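Local structure of SAM-dependent methyltransferase (Thiobacillus denitrificans, 5EPE) at the sodium ion site. The protein transfers methyl groups from S-adenosyl-L-methionine to a substrate and binds the product S-adenosyl-L-homocysteine. Sequence-based numbering; all coordinates share one arbitrary frame. Chains: chain A/B/C, SAM-dependent methyltransferase.

The sodium ion site. Residues chain A 24, 188, 190-191; chain B 24, 188, 190-191; chain C 24, 188, 190-191. With NA (sodium ion), chain D; NA (sodium ion), chain E; NA (sodium ion), chain F.
Three sodium ions form a triangle where chains A, B and C converge, each ion 3.3 Å from the next (NA of chain D to NA of chain E). Every ion is modelled as at least seven-coordinate, with three carboxylate oxygens and four waters. Two of those waters, 2 and 4, are common to all three ions and cap the triangle on opposite faces. Each edge is bridged by one oxygen of Asp188: A:Asp188 OD2 lies 2.6 Å from NA of chain D and 2.7 Å from NA of chain E. A:Asp190 OD2 completes the carboxylate set of NA of chain E at 2.5 Å, so one chain supplies oxygens to two ions and each ion draws on two chains. The Asp188 OD2 atoms of neighbouring chains stand 5.2 Å apart, a like-charge cluster that the sodium ions probably offset.

The second shell braces both carboxylates. B:Lys24 crosses A:Asp190 at about a right angle, bending at chi4 (-77°), and its NZ makes an intersubunit salt bridge with the metal-bound A:Asp190 OD2 at 2.9 Å; the hydrogen bond in this pair is weak. CG of A:Asp188, the N-cap residue of helix 189-209, sits in the crowded chi1 position, between the backbone N and the carbonyl carbon (64°). With the nearly eclipsed carboxylate (chi2 -3°), this turns OD2 to the ions and OD1 toward A:Ser191 N, 2.8 Å away and nearly along the C-O axis. The cluster may hold three chains together within the twelve-copy deposited assembly, which need not be the biological one; the sodium could come from crystallisation. A:Ser191 OG completes this capping box, accepting from A:Asp188 N and donating to A:Asp188 O, each at 3.1 Å.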
loop_
_atom_site.group_PDB
_atom_site.type_symbol
_atom_site.label_atom_id
_atom_site.label_comp_id
_atom_site.label_asym_id
_atom_site.label_seq_id
_atom_site.Cartn_x
_atom_site.Cartn_y
_atom_site.Cartn_z
ATOM N N LYS A 24 -31.987 10.735 19.188
ATOM C CA LYS A 24 -32.165 10.543 17.740
ATOM C C LYS A 24 -33.601 10.427 17.294
ATOM O O LYS A 24 -34.004 10.988 16.275
ATOM C CB LYS A 24 -31.377 9.365 17.256
ATOM C CG LYS A 24 -29.924 9.779 17.162
ATOM C CD LYS A 24 -29.005 8.749 16.658
ATOM C CE LYS A 24 -27.543 9.205 16.782
ATOM N NZ LYS A 24 -27.230 10.159 15.725
ATOM N N ASP A 188 -25.175 6.730 15.042
ATOM C CA ASP A 188 -23.740 6.844 15.210
ATOM C C ASP A 188 -23.302 5.683 16.090
ATOM O O ASP A 188 -24.147 4.872 16.502
ATOM C CB ASP A 188 -23.361 8.169 15.780
ATOM C CG ASP A 188 -23.890 8.414 17.202
ATOM O OD1 ASP A 188 -24.618 7.639 17.854
ATOM O OD2 ASP A 188 -23.644 9.557 17.650
ATOM N N ASP A 190 -22.396 5.577 19.173
ATOM C CA ASP A 190 -23.025 5.650 20.473
ATOM C C ASP A 190 -24.432 5.118 20.497
ATOM O O ASP A 190 -24.842 4.459 21.443
ATOM C CB ASP A 190 -22.976 7.056 21.038
ATOM C CG ASP A 190 -21.523 7.495 21.364
ATOM O OD1 ASP A 190 -20.647 6.714 21.854
ATOM O OD2 ASP A 190 -21.240 8.689 21.107
ATOM N N SER A 191 -25.183 5.331 19.415
ATOM C CA SER A 191 -26.525 4.801 19.356
ATOM C C SER A 191 -26.539 3.304 19.113
ATOM O O SER A 191 -27.388 2.604 19.680
ATOM C CB SER A 191 -27.434 5.658 18.435
ATOM O OG SER A 191 -27.112 5.522 17.147
ATOM N N LYS B 24 -23.599 12.049 28.364
ATOM C CA LYS B 24 -23.040 10.700 28.550
ATOM C C LYS B 24 -23.163 10.158 29.952
ATOM O O LYS B 24 -23.482 8.988 30.162
ATOM C CB LYS B 24 -21.613 10.646 28.099
ATOM C CG LYS B 24 -21.602 10.592 26.585
ATOM C CD LYS B 24 -20.272 10.491 25.967
ATOM C CE LYS B 24 -20.361 10.634 24.441
ATOM N NZ LYS B 24 -20.851 9.392 23.854
ATOM N N ASP B 188 -16.971 9.902 22.787
ATOM C CA ASP B 188 -16.765 10.180 21.380
ATOM C C ASP B 188 -15.843 11.387 21.295
ATOM O O ASP B 188 -15.430 11.918 22.338
ATOM C CB ASP B 188 -18.059 10.395 20.671
ATOM C CG ASP B 188 -18.837 11.631 21.149
ATOM O OD1 ASP B 188 -18.497 12.394 22.077
ATOM O OD2 ASP B 188 -19.961 11.768 20.615
ATOM N N ASP B 190 -16.426 14.455 20.530
ATOM C CA ASP B 190 -17.035 15.612 21.150
ATOM C C ASP B 190 -16.906 15.637 22.648
ATOM O O ASP B 190 -16.680 16.681 23.245
ATOM C CB ASP B 190 -18.485 15.767 20.735
ATOM C CG ASP B 190 -18.621 16.107 19.227
ATOM O OD1 ASP B 190 -17.825 16.882 18.608
ATOM O OD2 ASP B 190 -19.575 15.560 18.625
ATOM N N SER B 191 -16.972 14.466 23.285
ATOM C CA SER B 191 -16.804 14.418 24.719
ATOM C C SER B 191 -15.356 14.600 25.132
ATOM O O SER B 191 -15.092 15.248 26.153
ATOM C CB SER B 191 -17.551 13.207 25.338
ATOM O OG SER B 191 -16.966 12.048 25.032
ATOM N N LYS C 24 -25.404 21.316 20.171
ATOM C CA LYS C 24 -24.075 21.926 20.002
ATOM C C LYS C 24 -24.019 23.403 20.304
ATOM O O LYS C 24 -23.082 23.895 20.932
ATOM C CB LYS C 24 -23.533 21.657 18.633
ATOM C CG LYS C 24 -23.034 20.228 18.598
ATOM C CD LYS C 24 -22.424 19.803 17.330
ATOM C CE LYS C 24 -22.128 18.296 17.338
ATOM N NZ LYS C 24 -20.934 18.029 18.130
ATOM N N ASP C 188 -20.114 17.269 14.231
ATOM C CA ASP C 188 -19.903 15.869 13.922
ATOM C C ASP C 188 -20.759 15.549 12.706
ATOM O O ASP C 188 -21.452 16.441 12.191
ATOM C CB ASP C 188 -20.218 14.999 15.090
ATOM C CG ASP C 188 -21.695 15.033 15.516
ATOM O OD1 ASP C 188 -22.585 15.743 15.007
ATOM O OD2 ASP C 188 -21.946 14.368 16.547
ATOM N N ASP C 190 -23.509 13.908 12.417
ATOM C CA ASP C 190 -24.911 14.116 12.705
ATOM C C ASP C 190 -25.343 15.554 12.612
ATOM O O ASP C 190 -26.425 15.859 12.128
ATOM C CB ASP C 190 -25.297 13.528 14.048
ATOM C CG ASP C 190 -25.200 11.978 14.047
ATOM O OD1 ASP C 190 -25.531 11.255 13.056
ATOM O OD2 ASP C 190 -24.758 11.456 15.098
ATOM N N SER C 191 -24.468 16.480 13.009
ATOM C CA SER C 191 -24.804 17.880 12.897
ATOM C C SER C 191 -24.729 18.374 11.464
ATOM O O SER C 191 -25.561 19.197 11.061
ATOM C CB SER C 191 -24.058 18.730 13.959
ATOM O OG SER C 191 -22.752 18.820 13.702
HETATM NA NA NA D . -22.821 11.843 16.624
HETATM NA NA NA E . -21.559 10.239 19.177
HETATM NA NA NA F . -20.515 13.254 18.462
HETATM O O HOH W 1 -21.975 11.801 14.488
HETATM O O HOH W 2 -20.589 11.211 17.216
HETATM O O HOH W 3 -24.913 13.092 17.478
HETATM O O HOH W 4 -22.644 12.329 18.932
HETATM O O HOH W 5 -23.488 10.493 20.875
HETATM O O HOH W 6 -20.678 8.298 18.321
HETATM O O HOH W 7 -18.251 13.064 18.119
HETATM O O HOH W 8 -21.734 14.606 20.294
#